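Local structure of AvrRpt2 (Erwinia amylovora, 6HQZ) at residues A[18-23]-A[38-43]; A[70-75]-A[141-146]. The protein is a type III effector of a plant pathogen and probably acts as a papain-like cysteine protease of family C70, the chain here covering its protease part. One frame throughout, in Å; residues are numbered along the deposited sequence.

Interaction 1. Residues A[18-23]-A[38-43]; sequences MGCWYA and LGLPEL
Met18 and Gly39 face each other as the N-cap residues of two helices, their CA atoms 6.9 Å apart, so the N termini of helix 19-27 and helix 40-45 lie close together, from where the two helices diverge. The side chain of Met18 is folded at chi2 and chi3 (-75° and -59°) and curls toward the other segment. Its SD lies 4.0 Å from Gly39 CA, and its terminal methyl CE reaches Leu40 CD2 at 3.8 Å. Leu40 comes from the other direction, the two side chains sliding past each other, and divides its methyls between two sulfur-containing residues. While CD2 takes Met18, CD1 sits against Cys20 SG at 3.6 Å. The thiol is brought there by a chi1 of 56°, which sets SG between the backbone N and the carbonyl carbon. A cysteine in the first turn of a helix, followed by Trp21, is consistent with the nucleophile position of papain-like proteases, and Leu40 would then border that site. Trp21 turns its NE1 to Ser34 O, in the loop joining the two helices. Strand 104-113 lies alongside through Met106, which meets Cys20, Trp21 and Leu40, and Trp104, which meets Leu40; helix 49-65 packs on Leu43 through Gln54 and Val58.

Interaction 2. Residues A[70-75]-A[141-146]; sequences VSLPES and LAWRVP
Val70 O and Pro146 O are both acceptors, 3.9 Å apart, and are joined by water. Water 2 donates to both, at 3.1 Å to Val70 O and 2.8 Å to Pro146 O; water 1 is also within bonding distance of the two carbonyls, though its protons may be shared with other acceptors. Beside this bridge Leu72 carries much of the remaining contact: its CD1 rests 3.4 Å from Val145 O, and its CB approaches Trp143 CZ3 obliquely to the indole plane. The carbonyl it meets belongs to a type I turn, Ala142 to Val145, overlapped at its start by an inverse gamma turn centred on Ala142; these turns lead from helix 134-140 toward strand 149-152 of the antiparallel sheet in this papain-like fold. Chi1 of -66° puts Trp143 CG anti to the carbonyl carbon, and the ring extends toward Pro73, whose CD lies near the indole plane at its edge, 3.7 Å from Trp143 CZ3. The two side chains cross at about a right angle. Leu141 CD2 sits over the outer part of one indole face, 3.7 Å from the plane, while Trp143 NE1 donates a hydrogen bond to Asn138 O in helix 134-140.

How the interactions relate
From the N terminus, interaction 1 comes first: it closes the 14-residue connection between segments 18-23 and 38-43, bringing the starts of helix 19-27 and helix 40-45 together. Interaction 2 opens later and closes a much longer excursion of 65 residues, which holds helix 80-90, four sheet strands and helix 134-140. The two loops follow in series and neither nest nor cross. Their centres are 18 Å apart, yet they touch where Leu43 O packs on Val145 CG1, and Tyr44 of helix 40-45 meets both Ala142 and Val145. Strand 104-113, within the second loop, packs against interaction 1, linking the helices to the sheet.

Interaction 1. Residues A[18-23]-A[38-43]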
ATOM      1  N   MET A  18      25.716   3.350 -18.411  1.00 38.94           N
ATOM      2  CA  MET A  18      24.816   2.884 -17.365  1.00 38.45           C
ATOM      3  C   MET A  18      23.835   4.011 -16.986  1.00 35.87           C
ATOM      4  O   MET A  18      23.467   4.209 -15.830  1.00 34.08           O
ATOM      5  CB  MET A  18      25.625   2.441 -16.156  1.00 42.57           C
ATOM      6  CG  MET A  18      26.410   1.167 -16.423  1.00 46.42           C
ATOM      7  SD  MET A  18      25.189  -0.144 -16.388  1.00 49.57           S
ATOM      8  CE  MET A  18      24.541   0.106 -14.671  1.00 43.74           C
ATOM      9  N   GLY A  19      23.452   4.756 -17.999  1.00 34.85           N
ATOM     10  CA  GLY A  19      22.601   5.920 -17.819  1.00 34.37           C
ATOM     11  C   GLY A  19      21.292   5.583 -17.138  1.00 31.18           C
ATOM     12  O   GLY A  19      20.803   6.436 -16.390  1.00 29.06           O
ATOM     13  N   CYS A  20      20.737   4.370 -17.334  1.00 28.75           N
ATOM     14  CA  CYS A  20      19.456   3.995 -16.725  1.00 28.83           C
ATOM     15  C   CYS A  20      19.606   3.861 -15.210  1.00 27.33           C
ATOM     16  O   CYS A  20      18.693   4.249 -14.470  1.00 27.38           O
ATOM     17  CB  CYS A  20      18.798   2.776 -17.375  1.00 30.08           C
ATOM     18  SG  CYS A  20      19.866   1.351 -17.382  1.00 35.27           S
ATOM     19  N   TRP A  21      20.768   3.410 -14.739  1.00 26.77           N
ATOM     20  CA  TRP A  21      21.008   3.383 -13.276  1.00 28.36           C
ATOM     21  C   TRP A  21      20.916   4.800 -12.634  1.00 29.78           C
ATOM     22  O   TRP A  21      20.272   5.006 -11.560  1.00 29.80           O
ATOM     23  CB  TRP A  21      22.343   2.705 -12.959  1.00 30.73           C
ATOM     24  CG  TRP A  21      22.881   3.000 -11.532  1.00 33.46           C
ATOM     25  CD1 TRP A  21      23.707   4.012 -11.150  1.00 36.65           C
ATOM     26  CD2 TRP A  21      22.568   2.268 -10.356  1.00 34.21           C
ATOM     27  NE1 TRP A  21      23.935   3.947  -9.785  1.00 38.26           N
ATOM     28  CE2 TRP A  21      23.270   2.865  -9.283  1.00 36.88           C
ATOM     29  CE3 TRP A  21      21.831   1.123 -10.121  1.00 34.50           C
ATOM     30  CZ2 TRP A  21      23.188   2.394  -7.983  1.00 38.36           C
ATOM     31  CZ3 TRP A  21      21.750   0.648  -8.821  1.00 35.57           C
ATOM     32  CH2 TRP A  21      22.421   1.277  -7.778  1.00 38.16           C
ATOM     33  N   TYR A  22      21.579   5.752 -13.266  1.00 30.04           N
ATOM     34  CA  TYR A  22      21.652   7.090 -12.664  1.00 32.53           C
ATOM     35  C   TYR A  22      20.288   7.730 -12.736  1.00 30.89           C
ATOM     36  O   TYR A  22      19.858   8.377 -11.753  1.00 30.97           O
ATOM     37  CB  TYR A  22      22.723   7.964 -13.293  1.00 34.95           C
ATOM     38  CG  TYR A  22      24.092   7.360 -13.104  1.00 37.46           C
ATOM     39  CD1 TYR A  22      24.747   7.466 -11.870  1.00 39.49           C
ATOM     40  CD2 TYR A  22      24.739   6.658 -14.127  1.00 37.63           C
ATOM     41  CE1 TYR A  22      26.008   6.921 -11.661  1.00 41.44           C
ATOM     42  CE2 TYR A  22      26.007   6.103 -13.930  1.00 40.10           C
ATOM     43  CZ  TYR A  22      26.630   6.259 -12.694  1.00 41.78           C
ATOM     44  OH  TYR A  22      27.843   5.722 -12.464  1.00 44.66           O
ATOM     45  N   ALA A  23      19.601   7.522 -13.856  1.00 28.38           N
ATOM     46  CA  ALA A  23      18.263   8.063 -13.979  1.00 27.38           C
ATOM     47  C   ALA A  23      17.293   7.479 -12.943  1.00 25.95           C
ATOM     48  O   ALA A  23      16.550   8.259 -12.307  1.00 27.80           O
ATOM     49  CB  ALA A  23      17.713   7.903 -15.377  1.00 26.00           C
ATOM     50  N   LEU A  38      30.229  -3.439 -13.496  1.00 54.90           N
ATOM     51  CA  LEU A  38      29.947  -4.118 -14.746  1.00 53.81           C
ATOM     52  C   LEU A  38      28.514  -3.680 -15.169  1.00 48.87           C
ATOM     53  O   LEU A  38      27.777  -2.976 -14.434  1.00 48.75           O
ATOM     54  CB  LEU A  38      30.145  -5.659 -14.629  1.00 54.55           C
ATOM     55  CG  LEU A  38      31.528  -6.305 -14.346  1.00 59.15           C
ATOM     56  CD1 LEU A  38      31.375  -7.817 -14.149  1.00 59.44           C
ATOM     57  CD2 LEU A  38      32.617  -6.040 -15.403  1.00 61.17           C
ATOM     58  N   GLY A  39      28.143  -4.096 -16.359  1.00 45.93           N
ATOM     59  CA  GLY A  39      26.889  -3.722 -16.946  1.00 42.78           C
ATOM     60  C   GLY A  39      25.676  -4.385 -16.354  1.00 39.96           C
ATOM     61  O   GLY A  39      25.716  -5.123 -15.340  1.00 38.30           O
ATOM     62  N   LEU A  40      24.585  -4.112 -17.036  1.00 37.22           N
ATOM     63  CA  LEU A  40      23.299  -4.622 -16.674  1.00 36.80           C
ATOM     64  C   LEU A  40      23.153  -6.158 -16.723  1.00 35.46           C
ATOM     65  O   LEU A  40      22.576  -6.749 -15.765  1.00 32.30           O
ATOM     66  CB  LEU A  40      22.256  -3.974 -17.560  1.00 36.96           C
ATOM     67  CG  LEU A  40      22.023  -2.500 -17.299  1.00 39.50           C
ATOM     68  CD1 LEU A  40      20.786  -2.049 -18.068  1.00 41.29           C
ATOM     69  CD2 LEU A  40      21.809  -2.208 -15.829  1.00 37.55           C
ATOM     70  N   PRO A  41      23.598  -6.796 -17.828  1.00 36.70           N
ATOM     71  CA  PRO A  41      23.527  -8.278 -17.835  1.00 38.22           C
ATOM     72  C   PRO A  41      24.215  -8.939 -16.643  1.00 38.94           C
ATOM     73  O   PRO A  41      23.686  -9.900 -16.095  1.00 39.62           O
ATOM     74  CB  PRO A  41      24.248  -8.688 -19.122  1.00 40.25           C
ATOM     75  CG  PRO A  41      24.429  -7.441 -19.919  1.00 40.76           C
ATOM     76  CD  PRO A  41      24.106  -6.251 -19.115  1.00 38.45           C
ATOM     77  N   GLU A  42      25.327  -8.367 -16.226  1.00 38.70           N
ATOM     78  CA  GLU A  42      26.088  -8.927 -15.109  1.00 41.19           C
ATOM     79  C   GLU A  42      25.418  -8.668 -13.747  1.00 39.38           C
ATOM     80  O   GLU A  42      25.460  -9.500 -12.814  1.00 39.82           O
ATOM     81  CB  GLU A  42      27.530  -8.430 -15.182  1.00 44.83           C
ATOM     82  CG  GLU A  42      28.263  -8.960 -16.428  1.00 48.79           C
ATOM     83  CD  GLU A  42      27.895  -8.270 -17.751  1.00 49.72           C
ATOM     84  OE1 GLU A  42      27.407  -7.098 -17.727  1.00 47.83           O
ATOM     85  OE2 GLU A  42      28.122  -8.917 -18.821  1.00 53.50           O
ATOM     86  N   LEU A  43      24.801  -7.502 -13.656  1.00 36.74           N
ATOM     87  CA  LEU A  43      24.068  -7.107 -12.488  1.00 36.90           C
ATOM     88  C   LEU A  43      22.820  -7.985 -12.358  1.00 35.30           C
ATOM     89  O   LEU A  43      22.494  -8.367 -11.250  1.00 35.13           O
ATOM     90  CB  LEU A  43      23.662  -5.630 -12.585  1.00 35.28           C
ATOM     91  CG  LEU A  43      22.762  -5.097 -11.469  1.00 34.98           C
ATOM     92  CD1 LEU A  43      23.504  -5.237 -10.171  1.00 36.66           C
ATOM     93  CD2 LEU A  43      22.308  -3.676 -11.714  1.00 33.18           C
TER

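Interaction 2. Residues A[70-75]-A[141-146]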
ATOM      1  N   VAL A  70      13.460  -5.637  -2.356  1.00 31.31           N
ATOM      2  CA  VAL A  70      12.215  -6.333  -2.074  1.00 32.29           C
ATOM      3  C   VAL A  70      12.463  -7.843  -2.077  1.00 32.81           C
ATOM      4  O   VAL A  70      13.051  -8.348  -3.032  1.00 31.45           O
ATOM      5  CB  VAL A  70      11.222  -6.037  -3.206  1.00 30.33           C
ATOM      6  CG1 VAL A  70       9.941  -6.859  -2.989  1.00 31.77           C
ATOM      7  CG2 VAL A  70      10.914  -4.552  -3.316  1.00 30.23           C
ATOM      8  N   SER A  71      11.992  -8.563  -1.054  1.00 34.14           N
ATOM      9  CA  SER A  71      12.068 -10.007  -1.006  1.00 35.33           C
ATOM     10  C   SER A  71      11.190 -10.585  -2.052  1.00 34.24           C
ATOM     11  O   SER A  71       9.968 -10.390  -2.035  1.00 34.26           O
ATOM     12  CB  SER A  71      11.586 -10.567   0.328  1.00 38.95           C
ATOM     13  OG  SER A  71      12.498 -10.173   1.292  1.00 42.68           O
ATOM     14  N   LEU A  72      11.818 -11.283  -2.984  1.00 33.04           N
ATOM     15  CA  LEU A  72      11.126 -11.855  -4.103  1.00 31.66           C
ATOM     16  C   LEU A  72      10.350 -13.101  -3.762  1.00 33.40           C
ATOM     17  O   LEU A  72      10.864 -14.004  -3.110  1.00 32.92           O
ATOM     18  CB  LEU A  72      12.121 -12.171  -5.226  1.00 31.28           C
ATOM     19  CG  LEU A  72      12.845 -10.913  -5.733  1.00 29.75           C
ATOM     20  CD1 LEU A  72      13.824 -11.322  -6.833  1.00 29.51           C
ATOM     21  CD2 LEU A  72      11.895  -9.847  -6.290  1.00 29.98           C
ATOM     22  N   PRO A  73       9.140 -13.215  -4.279  1.00 33.40           N
ATOM     23  CA  PRO A  73       8.366 -14.424  -3.981  1.00 36.28           C
ATOM     24  C   PRO A  73       8.887 -15.686  -4.693  1.00 36.56           C
ATOM     25  O   PRO A  73       9.366 -15.641  -5.841  1.00 33.83           O
ATOM     26  CB  PRO A  73       6.974 -14.059  -4.515  1.00 37.18           C
ATOM     27  CG  PRO A  73       7.219 -13.022  -5.534  1.00 34.03           C
ATOM     28  CD  PRO A  73       8.354 -12.237  -5.041  1.00 32.52           C
ATOM     29  N   GLU A  74       8.760 -16.796  -3.998  1.00 38.16           N
ATOM     30  CA  GLU A  74       9.235 -18.095  -4.452  1.00 40.70           C
ATOM     31  C   GLU A  74       8.557 -18.490  -5.731  1.00 39.85           C
ATOM     32  O   GLU A  74       9.148 -19.163  -6.559  1.00 39.02           O
ATOM     33  CB  GLU A  74       8.939 -19.179  -3.411  1.00 45.98           C
ATOM     34  CG  GLU A  74      10.121 -19.687  -2.641  1.00 50.13           C
ATOM     35  CD  GLU A  74       9.741 -20.817  -1.655  1.00 54.78           C
ATOM     36  OE1 GLU A  74       9.150 -21.891  -2.059  1.00 57.98           O
ATOM     37  OE2 GLU A  74      10.078 -20.635  -0.449  1.00 58.74           O
ATOM     38  N   SER A  75       7.299 -18.061  -5.876  1.00 38.91           N
ATOM     39  CA  SER A  75       6.450 -18.431  -6.987  1.00 38.28           C
ATOM     40  C   SER A  75       6.897 -17.731  -8.271  1.00 35.31           C
ATOM     41  O   SER A  75       6.405 -18.055  -9.333  1.00 34.50           O
ATOM     42  CB  SER A  75       5.025 -17.953  -6.673  1.00 39.05           C
ATOM     43  OG  SER A  75       5.080 -16.525  -6.485  1.00 37.78           O
ATOM     44  N   LEU A 141      11.026  -9.782 -15.272  1.00 23.15           N
ATOM     45  CA  LEU A 141      11.765  -9.313 -14.124  1.00 22.65           C
ATOM     46  C   LEU A 141      13.006 -10.142 -13.881  1.00 23.35           C
ATOM     47  O   LEU A 141      13.037 -11.363 -14.209  1.00 23.75           O
ATOM     48  CB  LEU A 141      10.884  -9.381 -12.849  1.00 23.64           C
ATOM     49  CG  LEU A 141      11.478  -8.831 -11.570  1.00 24.02           C
ATOM     50  CD1 LEU A 141      11.743  -7.326 -11.582  1.00 22.98           C
ATOM     51  CD2 LEU A 141      10.526  -9.161 -10.417  1.00 24.87           C
ATOM     52  N   ALA A 142      14.039  -9.490 -13.379  1.00 21.45           N
ATOM     53  CA  ALA A 142      15.297 -10.177 -13.054  1.00 22.70           C
ATOM     54  C   ALA A 142      15.246 -11.127 -11.837  1.00 22.69           C
ATOM     55  O   ALA A 142      16.033 -10.994 -10.957  1.00 23.25           O
ATOM     56  CB  ALA A 142      16.393  -9.145 -12.855  1.00 23.01           C
ATOM     57  N   TRP A 143      14.433 -12.157 -11.922  1.00 23.76           N
ATOM     58  CA  TRP A 143      14.202 -13.111 -10.830  1.00 25.65           C
ATOM     59  C   TRP A 143      15.450 -13.787 -10.326  1.00 26.69           C
ATOM     60  O   TRP A 143      15.503 -14.182  -9.185  1.00 28.36           O
ATOM     61  CB  TRP A 143      13.216 -14.168 -11.274  1.00 26.31           C
ATOM     62  CG  TRP A 143      11.895 -13.649 -11.510  1.00 26.33           C
ATOM     63  CD1 TRP A 143      11.321 -13.425 -12.692  1.00 26.21           C
ATOM     64  CD2 TRP A 143      10.957 -13.262 -10.519  1.00 25.10           C
ATOM     65  NE1 TRP A 143      10.057 -12.943 -12.522  1.00 26.13           N
ATOM     66  CE2 TRP A 143       9.812 -12.808 -11.192  1.00 25.64           C
ATOM     67  CE3 TRP A 143      10.964 -13.275  -9.124  1.00 26.77           C
ATOM     68  CZ2 TRP A 143       8.661 -12.346 -10.513  1.00 24.44           C
ATOM     69  CZ3 TRP A 143       9.797 -12.862  -8.436  1.00 26.31           C
ATOM     70  CH2 TRP A 143       8.680 -12.376  -9.142  1.00 26.64           C
ATOM     71  N   ARG A 144      16.479 -13.880 -11.152  1.00 28.42           N
ATOM     72  CA  ARG A 144      17.682 -14.587 -10.805  1.00 32.02           C
ATOM     73  C   ARG A 144      18.476 -13.929  -9.703  1.00 32.12           C
ATOM     74  O   ARG A 144      19.291 -14.610  -9.034  1.00 32.62           O
ATOM     75  CB  ARG A 144      18.601 -14.826 -12.020  1.00 35.42           C
ATOM     76  CG  ARG A 144      19.870 -15.566 -11.709  1.00 40.71           C
ATOM     77  CD  ARG A 144      20.655 -15.858 -12.972  1.00 43.69           C
ATOM     78  NE  ARG A 144      21.214 -17.172 -12.878  1.00 49.12           N
ATOM     79  CZ  ARG A 144      21.764 -17.801 -13.908  1.00 52.72           C
ATOM     80  NH1 ARG A 144      21.833 -17.209 -15.114  1.00 55.03           N
ATOM     81  NH2 ARG A 144      22.235 -19.020 -13.732  1.00 58.03           N
ATOM     82  N   VAL A 145      18.252 -12.652  -9.476  1.00 28.48           N
ATOM     83  CA  VAL A 145      19.074 -11.923  -8.487  1.00 30.62           C
ATOM     84  C   VAL A 145      18.175 -11.353  -7.410  1.00 29.44           C
ATOM     85  O   VAL A 145      17.047 -10.911  -7.717  1.00 29.99           O
ATOM     86  CB  VAL A 145      19.950 -10.807  -9.096  1.00 29.85           C
ATOM     87  CG1 VAL A 145      20.996 -11.443 -10.019  1.00 31.60           C
ATOM     88  CG2 VAL A 145      19.143  -9.741  -9.826  1.00 28.46           C
ATOM     89  N   PRO A 146      18.636 -11.345  -6.183  1.00 31.17           N
ATOM     90  CA  PRO A 146      17.787 -10.829  -5.108  1.00 31.22           C
ATOM     91  C   PRO A 146      17.563  -9.326  -5.185  1.00 30.62           C
ATOM     92  O   PRO A 146      16.648  -8.830  -4.532  1.00 29.73           O
ATOM     93  CB  PRO A 146      18.571 -11.175  -3.825  1.00 33.40           C
ATOM     94  CG  PRO A 146      19.552 -12.158  -4.241  1.00 34.45           C
ATOM     95  CD  PRO A 146      19.886 -11.924  -5.658  1.00 32.35           C
TER
HETATM   96  O   HOH W   1      14.335  -7.553  -5.364  1.00 25.04           O
HETATM   97  O   HOH W   2      15.235 -10.538  -2.825  1.00 32.97           O